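Local coordinates for protein uricase (Bacillus fastidiosus, PDB 4R8X) that catalyses, as a urate oxidase, the oxidation of urate to 5-hydroxyisourate, the first step in the breakdown of urate to (S)-allantoin, at residues T4-G8 / A48-L54; I28-F33 / E226-I231; Y103-V109 / E149-T153; L253-R258 / E318-L322. All coordinates share one frame; numbering follows the deposited sequence.

Contact 1 (T4-G8 / A48-L54); sequences TMFYG and ALKGEQL
Y7 and L49 face each other as an antiparallel hydrogen-bonded pair, joining the first strand of the uricase sheet to the end of strand 40-50. One of their two backbone bonds is short and straight, from L49 N to Y7 O at 2.8 Å; the other, from Y7 N to L49 O, is weak at 3.3 Å. This is consistent with a ladder that begins to part toward M5, and the segments 5-8 and 48-50 run at 141° rather than fully antiparallel.

The tight part gathers Y7, L49, L54 and the tip of M5. CD1 of L54 comes to the edge of the Y7 ring, 3.8 Å from CE1, and the two side chains cross at about a right angle, while CB of L49 packs obliquely on the same ring. The phenol of Y7 continues past L49 to reach the carbonyl of V67. The M5 chain, extended to SD and then bent (chi3 67°), rests SD against L54 and lays its CE 3.4 Å from G51 O.

The looser side is the ladder's end, where a water donates to M5 O at 2.6 Å and accepts from G51 N, and E52 is exposed. On the other edge, residues 5-8 pair with a strand of the second subunit, carrying the sheet across the interface. The chemistry implies a seam held by apolar packing and one firm and one weak backbone bond, with water completing the pairing where the strands part.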
loop_
_atom_site.group_PDB
_atom_site.type_symbol
_atom_site.label_atom_id
_atom_site.label_comp_id
_atom_site.label_asym_id
_atom_site.label_seq_id
_atom_site.Cartn_x
_atom_site.Cartn_y
_atom_site.Cartn_z
ATOM N N THR D 4 -10.773 28.114 7.416
ATOM C CA THR D 4 -9.735 27.103 7.612
ATOM C C THR D 4 -8.412 27.729 7.177
ATOM O O THR D 4 -8.333 28.312 6.099
ATOM C CB THR D 4 -9.976 25.843 6.773
ATOM O OG1 THR D 4 -11.263 25.295 7.084
ATOM C CG2 THR D 4 -8.898 24.804 7.075
ATOM N N MET D 5 -7.386 27.642 8.016
ATOM C CA MET D 5 -6.093 28.220 7.653
ATOM C C MET D 5 -4.972 27.672 8.518
ATOM O O MET D 5 -4.880 27.978 9.702
ATOM C CB MET D 5 -6.119 29.751 7.712
ATOM C CG MET D 5 -4.766 30.377 7.420
ATOM S SD MET D 5 -4.815 32.157 7.108
ATOM C CE MET D 5 -5.284 32.803 8.708
ATOM N N PHE D 6 -4.117 26.848 7.913
ATOM C CA PHE D 6 -2.944 26.315 8.598
ATOM C C PHE D 6 -1.924 25.858 7.563
ATOM O O PHE D 6 -2.249 25.700 6.389
ATOM C CB PHE D 6 -3.304 25.163 9.548
ATOM C CG PHE D 6 -4.023 24.018 8.882
ATOM C CD1 PHE D 6 -3.321 23.032 8.203
ATOM C CD2 PHE D 6 -5.400 23.919 8.946
ATOM C CE1 PHE D 6 -3.982 21.966 7.588
ATOM C CE2 PHE D 6 -6.059 22.863 8.340
ATOM C CZ PHE D 6 -5.351 21.884 7.664
ATOM N N TYR D 7 -0.685 25.661 7.988
ATOM C CA TYR D 7 0.301 25.069 7.098
ATOM C C TYR D 7 1.383 24.421 7.955
ATOM O O TYR D 7 1.526 24.743 9.139
ATOM C CB TYR D 7 0.876 26.110 6.129
ATOM C CG TYR D 7 1.986 26.936 6.713
ATOM C CD1 TYR D 7 1.750 27.820 7.760
ATOM C CD2 TYR D 7 3.275 26.837 6.210
ATOM C CE1 TYR D 7 2.768 28.578 8.294
ATOM C CE2 TYR D 7 4.290 27.590 6.725
ATOM C CZ TYR D 7 4.035 28.449 7.777
ATOM O OH TYR D 7 5.054 29.190 8.311
ATOM N N GLY D 8 2.146 23.504 7.371
ATOM C CA GLY D 8 3.155 22.832 8.151
ATOM C C GLY D 8 3.976 21.815 7.394
ATOM O O GLY D 8 4.117 21.907 6.173
ATOM N N ALA D 48 1.474 21.567 12.416
ATOM C CA ALA D 48 0.687 22.595 11.754
ATOM C C ALA D 48 0.789 23.881 12.557
ATOM O O ALA D 48 0.619 23.860 13.783
ATOM C CB ALA D 48 -0.770 22.163 11.639
ATOM N N LEU D 49 1.087 24.983 11.871
ATOM C CA LEU D 49 1.118 26.305 12.498
ATOM C C LEU D 49 -0.160 27.061 12.156
ATOM O O LEU D 49 -0.664 26.978 11.043
ATOM C CB LEU D 49 2.336 27.089 12.008
ATOM C CG LEU D 49 3.702 26.415 12.117
ATOM C CD1 LEU D 49 4.790 27.439 11.840
ATOM C CD2 LEU D 49 3.916 25.761 13.476
ATOM N N LYS D 50 -0.680 27.816 13.118
ATOM C CA LYS D 50 -1.910 28.582 12.926
ATOM C C LYS D 50 -1.770 29.993 13.460
ATOM O O LYS D 50 -1.022 30.247 14.408
ATOM C CB LYS D 50 -3.080 27.922 13.657
ATOM C CG LYS D 50 -3.434 26.527 13.176
ATOM C CD LYS D 50 -4.513 25.905 14.053
ATOM C CE LYS D 50 -4.857 24.492 13.593
ATOM N NZ LYS D 50 -5.943 23.903 14.427
ATOM N N GLY D 51 -2.515 30.905 12.852
ATOM C CA GLY D 51 -2.605 32.265 13.347
ATOM C C GLY D 51 -3.191 33.200 12.317
ATOM O O GLY D 51 -2.930 33.066 11.128
ATOM N N GLU D 52 -3.980 34.162 12.778
ATOM C CA GLU D 52 -4.594 35.132 11.882
ATOM C C GLU D 52 -3.547 35.883 11.059
ATOM O O GLU D 52 -3.828 36.333 9.949
ATOM C CB GLU D 52 -5.443 36.129 12.676
ATOM C CG GLU D 52 -4.672 36.843 13.780
ATOM C CD GLU D 52 -5.439 38.009 14.377
ATOM O OE1 GLU D 52 -6.225 38.647 13.643
ATOM O OE2 GLU D 52 -5.256 38.291 15.580
ATOM N N GLN D 53 -2.337 36.007 11.600
ATOM C CA GLN D 53 -1.275 36.721 10.906
ATOM C C GLN D 53 -0.692 35.980 9.701
ATOM O O GLN D 53 0.162 36.523 9.006
ATOM C CB GLN D 53 -0.168 37.105 11.883
ATOM C CG GLN D 53 -0.617 38.122 12.922
ATOM C CD GLN D 53 0.535 38.705 13.701
ATOM O OE1 GLN D 53 1.474 39.257 13.124
ATOM N NE2 GLN D 53 0.478 38.575 15.022
ATOM N N LEU D 54 -1.150 34.754 9.456
ATOM C CA LEU D 54 -0.711 33.997 8.286
ATOM C C LEU D 54 -1.540 34.326 7.043
ATOM O O LEU D 54 -1.260 33.838 5.954
ATOM C CB LEU D 54 -0.783 32.490 8.570
ATOM C CG LEU D 54 0.026 32.007 9.779
ATOM C CD1 LEU D 54 -0.099 30.501 9.960
ATOM C CD2 LEU D 54 1.491 32.409 9.645
HETATM O O HOH W 1 -4.711 30.002 11.343
#

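Contact 2 (I28-F33 / E226-I231)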
loop_
_atom_site.group_PDB
_atom_site.type_symbol
_atom_site.label_atom_id
_atom_site.label_comp_id
_atom_site.label_asym_id
_atom_site.label_seq_id
_atom_site.Cartn_x
_atom_site.Cartn_y
_atom_site.Cartn_z
ATOM N N ILE D 28 -0.883 -3.345 37.006
ATOM C CA ILE D 28 -2.261 -3.803 36.817
ATOM C C ILE D 28 -2.279 -5.295 36.502
ATOM O O ILE D 28 -1.296 -5.824 35.975
ATOM C CB ILE D 28 -2.996 -3.010 35.705
ATOM C CG1 ILE D 28 -2.324 -3.188 34.340
ATOM C CG2 ILE D 28 -3.104 -1.530 36.078
ATOM C CD1 ILE D 28 -3.126 -2.607 33.206
ATOM N N PRO D 29 -3.394 -5.979 36.820
ATOM C CA PRO D 29 -3.481 -7.432 36.616
ATOM C C PRO D 29 -3.411 -7.853 35.150
ATOM O O PRO D 29 -2.996 -8.976 34.855
ATOM C CB PRO D 29 -4.860 -7.789 37.186
ATOM C CG PRO D 29 -5.188 -6.694 38.122
ATOM C CD PRO D 29 -4.560 -5.458 37.561
ATOM N N GLU D 30 -3.808 -6.965 34.245
ATOM C CA GLU D 30 -3.889 -7.306 32.824
ATOM C C GLU D 30 -2.558 -7.244 32.077
ATOM O O GLU D 30 -2.497 -7.606 30.903
ATOM C CB GLU D 30 -4.893 -6.386 32.115
ATOM C CG GLU D 30 -6.350 -6.633 32.482
ATOM C CD GLU D 30 -6.749 -6.029 33.819
ATOM O OE1 GLU D 30 -6.014 -5.161 34.350
ATOM O OE2 GLU D 30 -7.809 -6.433 34.339
ATOM N N SER D 31 -1.504 -6.769 32.737
ATOM C CA SER D 31 -0.272 -6.406 32.031
ATOM C C SER D 31 0.985 -6.599 32.872
ATOM O O SER D 31 0.957 -6.443 34.089
ATOM C CB SER D 31 -0.355 -4.940 31.576
ATOM O OG SER D 31 0.775 -4.546 30.812
ATOM N N ASN D 32 2.086 -6.928 32.202
ATOM C CA ASN D 32 3.406 -6.945 32.818
ATOM C C ASN D 32 4.231 -5.729 32.423
ATOM O O ASN D 32 5.389 -5.608 32.818
ATOM C CB ASN D 32 4.171 -8.209 32.411
ATOM C CG ASN D 32 3.851 -9.387 33.297
ATOM O OD1 ASN D 32 3.489 -9.219 34.463
ATOM N ND2 ASN D 32 3.991 -10.590 32.755
ATOM N N PHE D 33 3.643 -4.840 31.627
ATOM C CA PHE D 33 4.378 -3.701 31.084
ATOM C C PHE D 33 4.467 -2.601 32.124
ATOM O O PHE D 33 3.468 -1.953 32.416
ATOM C CB PHE D 33 3.673 -3.165 29.834
ATOM C CG PHE D 33 4.503 -2.201 29.031
ATOM C CD1 PHE D 33 5.342 -2.659 28.025
ATOM C CD2 PHE D 33 4.434 -0.839 29.269
ATOM C CE1 PHE D 33 6.110 -1.777 27.284
ATOM C CE2 PHE D 33 5.197 0.053 28.525
ATOM C CZ PHE D 33 6.031 -0.415 27.531
ATOM N N GLU D 226 0.737 0.600 25.820
ATOM C CA GLU D 226 0.972 -0.835 25.902
ATOM C C GLU D 226 0.128 -1.490 26.986
ATOM O O GLU D 226 -0.303 -2.641 26.839
ATOM C CB GLU D 226 2.454 -1.113 26.150
ATOM C CG GLU D 226 3.339 -0.840 24.940
ATOM C CD GLU D 226 3.817 0.605 24.824
ATOM O OE1 GLU D 226 4.677 0.857 23.960
ATOM O OE2 GLU D 226 3.352 1.480 25.583
ATOM N N GLN D 227 -0.101 -0.765 28.074
ATOM C CA GLN D 227 -0.965 -1.272 29.140
ATOM C C GLN D 227 -2.404 -1.387 28.659
ATOM O O GLN D 227 -3.101 -2.361 28.952
ATOM C CB GLN D 227 -0.910 -0.366 30.362
ATOM C CG GLN D 227 0.438 -0.306 31.016
ATOM C CD GLN D 227 0.441 0.612 32.218
ATOM O OE1 GLN D 227 0.381 1.836 32.079
ATOM N NE2 GLN D 227 0.503 0.028 33.404
ATOM N N VAL D 228 -2.834 -0.389 27.901
ATOM C CA VAL D 228 -4.178 -0.366 27.347
ATOM C C VAL D 228 -4.358 -1.509 26.352
ATOM O O VAL D 228 -5.384 -2.193 26.364
ATOM C CB VAL D 228 -4.469 1.000 26.701
ATOM C CG1 VAL D 228 -5.776 0.971 25.942
ATOM C CG2 VAL D 228 -4.527 2.103 27.781
ATOM N N ARG D 229 -3.352 -1.726 25.505
ATOM C CA ARG D 229 -3.346 -2.850 24.568
ATOM C C ARG D 229 -3.489 -4.172 25.329
ATOM O O ARG D 229 -4.267 -5.048 24.941
ATOM C CB ARG D 229 -2.056 -2.811 23.741
ATOM C CG ARG D 229 -1.913 -3.871 22.655
ATOM C CD ARG D 229 -1.199 -5.121 23.165
ATOM N NE ARG D 229 -0.011 -4.800 23.951
ATOM C CZ ARG D 229 1.160 -4.442 23.434
ATOM N NH1 ARG D 229 1.313 -4.354 22.120
ATOM N NH2 ARG D 229 2.183 -4.170 24.233
ATOM N N ASP D 230 -2.734 -4.321 26.412
ATOM C CA ASP D 230 -2.808 -5.529 27.229
ATOM C C ASP D 230 -4.175 -5.705 27.896
ATOM O O ASP D 230 -4.654 -6.834 28.022
ATOM C CB ASP D 230 -1.696 -5.558 28.274
ATOM C CG ASP D 230 -0.322 -5.756 27.663
ATOM O OD1 ASP D 230 -0.236 -6.162 26.479
ATOM O OD2 ASP D 230 0.669 -5.499 28.376
ATOM N N ILE D 231 -4.802 -4.610 28.329
ATOM C CA ILE D 231 -6.157 -4.704 28.869
ATOM C C ILE D 231 -7.119 -5.192 27.782
ATOM O O ILE D 231 -7.902 -6.113 27.996
ATOM C CB ILE D 231 -6.645 -3.374 29.455
ATOM C CG1 ILE D 231 -5.854 -3.030 30.715
ATOM C CG2 ILE D 231 -8.140 -3.441 29.784
ATOM C CD1 ILE D 231 -6.135 -1.632 31.215
HETATM O O HOH W 2 1.695 -8.054 29.541
HETATM O O HOH W 3 1.247 -2.583 33.587
#
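The backbone of I28-S31 folds into a type I beta turn whose far end brings the CA of S31 to 5.5 Å from that of D230, fastening the loop between strands 22-23 and 35-36 to helix 225-238. An ST turn follows directly: S31 OG accepts from F33 N at 3.0 Å, and the same hydroxyl donates to D230 OD2 at 2.6 Å, using the carboxylate's anti lone pair. With OG anti to the backbone N (chi1 -176°), the hydroxyl stands between loop and helix and serves both. D230 OD2 also accepts from a water that accepts from N32 N, so one carboxylate oxygen holds the loop at two points, S31 directly and N32 through water. Its other oxygen, OD1, is met by R229 NE from above the carboxylate plane in a salt bridge.

The F33 ring lies against the E226 side chain. CB of E226 sits over the centre of the ring, 3.5 Å from the centroid, a CH-pi contact, and the E226 chain bends at chi2 (87°) to lay its carboxylate stacked on the ring, the planes 6° apart. That carboxylate is held by K36 through OE1. Replacing F33 with alanine is likely to uncover the E226 methylenes and leave the carboxylate without the flat surface it stacks on.

At the other end I28 and the aliphatic CB and CG of E30 pack on I231, while the E30 carboxylate turns away to R258. Here CD1 of I28 meets I231 at about a right angle, 3.7 Å from its CG1.

Contact 3 (Y103-V109 / E149-T153)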
loop_
_atom_site.group_PDB
_atom_site.type_symbol
_atom_site.label_atom_id
_atom_site.label_comp_id
_atom_site.label_asym_id
_atom_site.label_seq_id
_atom_site.Cartn_x
_atom_site.Cartn_y
_atom_site.Cartn_z
ATOM N N TYR D 103 8.149 32.033 18.047
ATOM C CA TYR D 103 7.466 32.790 17.004
ATOM C C TYR D 103 6.204 33.463 17.538
ATOM O O TYR D 103 5.145 32.852 17.625
ATOM C CB TYR D 103 7.139 31.873 15.815
ATOM C CG TYR D 103 8.383 31.256 15.219
ATOM C CD1 TYR D 103 9.315 32.046 14.558
ATOM C CD2 TYR D 103 8.650 29.899 15.353
ATOM C CE1 TYR D 103 10.465 31.502 14.019
ATOM C CE2 TYR D 103 9.801 29.336 14.812
ATOM C CZ TYR D 103 10.709 30.150 14.155
ATOM O OH TYR D 103 11.864 29.613 13.623
ATOM N N SER D 104 6.330 34.743 17.870
ATOM C CA SER D 104 5.274 35.485 18.551
ATOM C C SER D 104 4.029 35.678 17.688
ATOM O O SER D 104 2.940 35.895 18.209
ATOM C CB SER D 104 5.803 36.846 18.996
ATOM O OG SER D 104 6.193 37.608 17.870
ATOM N N HIS D 105 4.197 35.592 16.372
ATOM C CA HIS D 105 3.093 35.812 15.432
ATOM C C HIS D 105 2.174 34.597 15.250
ATOM O O HIS D 105 1.153 34.679 14.565
ATOM C CB HIS D 105 3.640 36.240 14.074
ATOM C CG HIS D 105 4.463 35.189 13.404
ATOM N ND1 HIS D 105 5.784 34.966 13.724
ATOM C CD2 HIS D 105 4.152 34.294 12.437
ATOM C CE1 HIS D 105 6.253 33.982 12.981
ATOM N NE2 HIS D 105 5.282 33.552 12.194
ATOM N N LEU D 106 2.542 33.469 15.848
ATOM C CA LEU D 106 1.699 32.285 15.806
ATOM C C LEU D 106 0.688 32.319 16.947
ATOM O O LEU D 106 1.027 32.732 18.062
ATOM C CB LEU D 106 2.561 31.034 15.944
ATOM C CG LEU D 106 3.646 30.832 14.885
ATOM C CD1 LEU D 106 4.425 29.559 15.178
ATOM C CD2 LEU D 106 3.045 30.818 13.482
ATOM N N ASP D 107 -0.542 31.880 16.673
ATOM C CA ASP D 107 -1.593 31.795 17.694
ATOM C C ASP D 107 -1.708 30.381 18.270
ATOM O O ASP D 107 -2.099 30.209 19.414
ATOM C CB ASP D 107 -2.969 32.180 17.129
ATOM C CG ASP D 107 -3.044 33.615 16.631
ATOM O OD1 ASP D 107 -2.245 34.461 17.076
ATOM O OD2 ASP D 107 -3.935 33.896 15.799
ATOM N N ALA D 108 -1.403 29.369 17.464
ATOM C CA ALA D 108 -1.524 27.990 17.921
ATOM C C ALA D 108 -0.604 27.095 17.111
ATOM O O ALA D 108 -0.270 27.414 15.964
ATOM C CB ALA D 108 -2.968 27.502 17.814
ATOM N N VAL D 109 -0.166 26.007 17.742
ATOM C CA VAL D 109 0.651 24.990 17.089
ATOM C C VAL D 109 0.106 23.602 17.405
ATOM O O VAL D 109 -0.134 23.277 18.564
ATOM C CB VAL D 109 2.117 25.068 17.558
ATOM C CG1 VAL D 109 2.956 23.970 16.885
ATOM C CG2 VAL D 109 2.697 26.447 17.258
ATOM N N GLU D 149 -2.222 20.073 20.825
ATOM C CA GLU D 149 -2.306 21.393 20.231
ATOM C C GLU D 149 -2.323 22.419 21.357
ATOM O O GLU D 149 -3.083 22.290 22.323
ATOM C CB GLU D 149 -3.538 21.545 19.328
ATOM C CG GLU D 149 -3.591 22.890 18.606
ATOM C CD GLU D 149 -4.632 22.970 17.497
ATOM O OE1 GLU D 149 -5.168 21.933 17.081
ATOM O OE2 GLU D 149 -4.909 24.083 17.027
ATOM N N VAL D 150 -1.450 23.414 21.237
ATOM C CA VAL D 150 -1.340 24.465 22.232
ATOM C C VAL D 150 -1.683 25.794 21.569
ATOM O O VAL D 150 -1.235 26.070 20.456
ATOM C CB VAL D 150 0.075 24.504 22.839
ATOM C CG1 VAL D 150 0.194 25.661 23.850
ATOM C CG2 VAL D 150 0.379 23.194 23.537
ATOM N N ALA D 151 -2.497 26.604 22.251
ATOM C CA ALA D 151 -2.851 27.936 21.777
ATOM C C ALA D 151 -2.437 29.006 22.783
ATOM O O ALA D 151 -2.366 28.765 23.988
ATOM C CB ALA D 151 -4.359 28.029 21.500
ATOM N N ARG D 152 -2.170 30.196 22.270
ATOM C CA ARG D 152 -1.849 31.328 23.116
ATOM C C ARG D 152 -3.127 31.803 23.816
ATOM O O ARG D 152 -4.220 31.736 23.254
ATOM C CB ARG D 152 -1.256 32.443 22.253
ATOM C CG ARG D 152 -0.200 33.282 22.940
ATOM C CD ARG D 152 0.427 34.282 21.969
ATOM N NE ARG D 152 1.268 33.711 20.906
ATOM C CZ ARG D 152 2.496 33.232 21.099
ATOM N NH1 ARG D 152 3.013 33.201 22.317
ATOM N NH2 ARG D 152 3.206 32.763 20.081
ATOM N N THR D 153 -2.996 32.253 25.057
ATOM C CA THR D 153 -4.091 32.939 25.724
ATOM C C THR D 153 -3.578 34.316 26.080
ATOM O O THR D 153 -2.415 34.643 25.823
ATOM C CB THR D 153 -4.520 32.246 27.016
ATOM O OG1 THR D 153 -3.482 32.382 27.994
ATOM C CG2 THR D 153 -4.814 30.770 26.766
HETATM O O HOH W 4 -4.795 32.017 20.496
#
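The guanidinium of R152 meets the loop at its edge, where L106 O lies in its plane and is gripped side-on by two nitrogens, NE and NH2, each at 3.0 Å. The carbonyl points nearly straight at NE, with a C=O...N angle of 169°, while NH2 approaches it at a tilt. Y103 O also stands at this edge but at a poor angle for bonding; NH2 finds its further partner in L100 O of helix 88-102. The R152 chain bends at chi3 (-69°) to turn the flat group back onto the beta turn Y103-L106. Within the loop, CG of L106 lies over one face of the H105 ring, offset toward the rim.

Beside the arginine the two strands pair. R152 N donates to D107 O at 2.9 Å, and V109 and V150 form an antiparallel hydrogen-bonded pair with bonds in both directions. Between them A108 and A151 make a non-hydrogen-bonded pair, A108 CB and A151 CB 4.0 Å apart. D107 and A108 both face K50 of strand 40-50, a classic beta bulge.

Strand 108-125 thus lies between strands 40-50 and 143-153 in the antiparallel sheet. On the V109 and V150 face, F99, C96 and L100 of helix 88-102 cover the strands, whereas E149, salt-bridged to R110 and K50, ties the neighbouring strands together, and V150 and A151 also touch strand 156-173.

Contact 4 (L253-R258 / E318-L322); sequences LTILDR and EYVAL
Y319 gives up the most surface here, and its ring comes to the helix edge-first. Its OH donates to D257 OD2 at 2.6 Å, meeting the anti lone pair, with the carboxylate and ring planes 50° apart. T254 OG1 stands also in the ring plane, but on the CE1 flank, 3.6 Å from CE1, while L253 slides past the tyrosine with CB 3.7 Å from CE1. Y319 holds CG anti to its own N (chi1 174°), a torsion that sends the phenol across the first turn of the segment from L253 to D257. The other oxygen of D257, OD1, is salt-bridged to K312 of helix 305-312, so the carboxylate links three parts of the chain.

This is the chain's C-terminal tail laid along helix 244-258, and the tail ends in the carboxylate of L322. The folding of C-terminal residues is reported as crucial for this enzyme's thermostability under physiological conditions; this contact probably contributes. A phenylalanine in place of Y319 would probably leave D257 OD2 without its hydroxyl donor.

R258 holds the far end of the tail. Its chain bends at chi2 (-54°), and NH2 donates to the terminal carboxylate oxygen L322 O at 2.7 Å, tilted from the carboxylate plane. A321 CB sits 3.7 Å from the same NH2. Between the two anchors a water bridges the helix and tail, donating to V320 O and to T254 OG1, which is also hydrogen-bonded to H250 O.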
loop_
_atom_site.group_PDB
_atom_site.type_symbol
_atom_site.label_atom_id
_atom_site.label_comp_id
_atom_site.label_asym_id
_atom_site.label_seq_id
_atom_site.Cartn_x
_atom_site.Cartn_y
_atom_site.Cartn_z
ATOM N N LEU D 253 -14.733 -0.014 30.001
ATOM C CA LEU D 253 -14.984 -0.026 31.445
ATOM C C LEU D 253 -13.740 -0.449 32.214
ATOM O O LEU D 253 -13.417 0.124 33.255
ATOM C CB LEU D 253 -16.138 -0.982 31.791
ATOM C CG LEU D 253 -17.544 -0.614 31.316
ATOM C CD1 LEU D 253 -18.501 -1.769 31.602
ATOM C CD2 LEU D 253 -18.044 0.678 31.957
ATOM N N THR D 254 -13.066 -1.479 31.714
ATOM C CA THR D 254 -11.894 -2.030 32.391
ATOM C C THR D 254 -10.751 -1.022 32.415
ATOM O O THR D 254 -10.081 -0.864 33.435
ATOM C CB THR D 254 -11.432 -3.359 31.751
ATOM O OG1 THR D 254 -12.544 -4.261 31.682
ATOM C CG2 THR D 254 -10.344 -3.999 32.591
ATOM N N ILE D 255 -10.534 -0.336 31.296
ATOM C CA ILE D 255 -9.487 0.684 31.236
ATOM C C ILE D 255 -9.784 1.813 32.234
ATOM O O ILE D 255 -8.915 2.229 32.998
ATOM C CB ILE D 255 -9.323 1.258 29.801
ATOM C CG1 ILE D 255 -8.856 0.179 28.811
ATOM C CG2 ILE D 255 -8.361 2.426 29.810
ATOM C CD1 ILE D 255 -9.094 0.541 27.359
ATOM N N LEU D 256 -11.022 2.297 32.228
ATOM C CA LEU D 256 -11.449 3.324 33.175
ATOM C C LEU D 256 -11.300 2.880 34.638
ATOM O O LEU D 256 -10.952 3.683 35.515
ATOM C CB LEU D 256 -12.886 3.729 32.866
ATOM C CG LEU D 256 -13.059 4.437 31.518
ATOM C CD1 LEU D 256 -14.524 4.581 31.118
ATOM C CD2 LEU D 256 -12.371 5.800 31.516
ATOM N N ASP D 257 -11.567 1.603 34.899
ATOM C CA ASP D 257 -11.425 1.019 36.232
ATOM C C ASP D 257 -9.970 1.035 36.702
ATOM O O ASP D 257 -9.666 1.427 37.835
ATOM C CB ASP D 257 -11.962 -0.416 36.217
ATOM C CG ASP D 257 -12.475 -0.877 37.571
ATOM O OD1 ASP D 257 -12.382 -0.125 38.569
ATOM O OD2 ASP D 257 -12.993 -2.013 37.630
ATOM N N ARG D 258 -9.068 0.601 35.824
ATOM C CA ARG D 258 -7.651 0.558 36.152
ATOM C C ARG D 258 -7.030 1.944 36.248
ATOM O O ARG D 258 -6.080 2.155 37.009
ATOM C CB ARG D 258 -6.882 -0.255 35.117
ATOM C CG ARG D 258 -7.269 -1.705 35.068
ATOM C CD ARG D 258 -7.162 -2.364 36.435
ATOM N NE ARG D 258 -7.543 -3.766 36.341
ATOM C CZ ARG D 258 -8.261 -4.424 37.242
ATOM N NH1 ARG D 258 -8.690 -3.814 38.336
ATOM N NH2 ARG D 258 -8.553 -5.701 37.045
ATOM N N GLU D 318 -23.072 -7.041 34.370
ATOM C CA GLU D 318 -22.253 -8.195 34.027
ATOM C C GLU D 318 -20.769 -7.855 34.091
ATOM O O GLU D 318 -19.922 -8.725 33.910
ATOM C CB GLU D 318 -22.614 -8.717 32.634
ATOM C CG GLU D 318 -24.014 -9.292 32.538
ATOM C CD GLU D 318 -24.334 -9.807 31.151
ATOM O OE1 GLU D 318 -23.665 -9.374 30.190
ATOM O OE2 GLU D 318 -25.249 -10.647 31.022
ATOM N N TYR D 319 -20.455 -6.589 34.353
ATOM C CA TYR D 319 -19.065 -6.160 34.412
ATOM C C TYR D 319 -18.272 -6.821 35.537
ATOM O O TYR D 319 -18.666 -6.776 36.707
ATOM C CB TYR D 319 -18.959 -4.638 34.537
ATOM C CG TYR D 319 -17.532 -4.178 34.741
ATOM C CD1 TYR D 319 -16.605 -4.270 33.713
ATOM C CD2 TYR D 319 -17.104 -3.696 35.974
ATOM C CE1 TYR D 319 -15.305 -3.868 33.889
ATOM C CE2 TYR D 319 -15.796 -3.291 36.163
ATOM C CZ TYR D 319 -14.902 -3.386 35.115
ATOM O OH TYR D 319 -13.599 -2.991 35.275
ATOM N N VAL D 320 -17.146 -7.427 35.165
ATOM C CA VAL D 320 -16.213 -8.003 36.124
ATOM C C VAL D 320 -14.783 -7.664 35.722
ATOM O O VAL D 320 -14.468 -7.544 34.542
ATOM C CB VAL D 320 -16.350 -9.541 36.229
ATOM C CG1 VAL D 320 -17.722 -9.928 36.771
ATOM C CG2 VAL D 320 -16.092 -10.197 34.885
ATOM N N ALA D 321 -13.919 -7.498 36.714
ATOM C CA ALA D 321 -12.512 -7.245 36.464
ATOM C C ALA D 321 -11.674 -8.113 37.388
ATOM O O ALA D 321 -12.134 -8.539 38.448
ATOM C CB ALA D 321 -12.187 -5.770 36.670
ATOM N N LEU D 322 -10.443 -8.389 36.975
ATOM C CA LEU D 322 -9.527 -9.160 37.804
ATOM C C LEU D 322 -9.293 -8.458 39.137
ATOM O O LEU D 322 -9.284 -7.227 39.197
ATOM C CB LEU D 322 -8.199 -9.357 37.076
ATOM C CG LEU D 322 -8.256 -10.250 35.838
ATOM C CD1 LEU D 322 -6.921 -10.243 35.106
ATOM C CD2 LEU D 322 -8.658 -11.659 36.236
ATOM O OXT LEU D 322 -9.108 -9.097 40.180
HETATM O O HOH W 5 -12.465 -6.718 32.956
#

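Overall arrangement
Contacts 1 and 3 hold neighbouring parts of one antiparallel sheet, consistent with the T-fold of the uricase family, their centres 10 Å apart. They meet through K50, salt-bridged to E149 and paired with D107, and both touch the second subunit. Contacts 2 and 4 lie on the opposite side of the chain's centre from contact 1, the centres of contacts 1 and 2 about 39 Å apart, and attach irregular chain to the successive helices 225-238 and 244-258. E30 with R258 joins them. Contact 3 is the buried one, built mainly on backbone bonds with one arginine grip; contacts 1, 2 and 4 are partly buried. Contact 1 mixes ladder with aromatic packing and a water; in contacts 2 and 4 side-chain hydroxyls meeting aspartates replace the ladder.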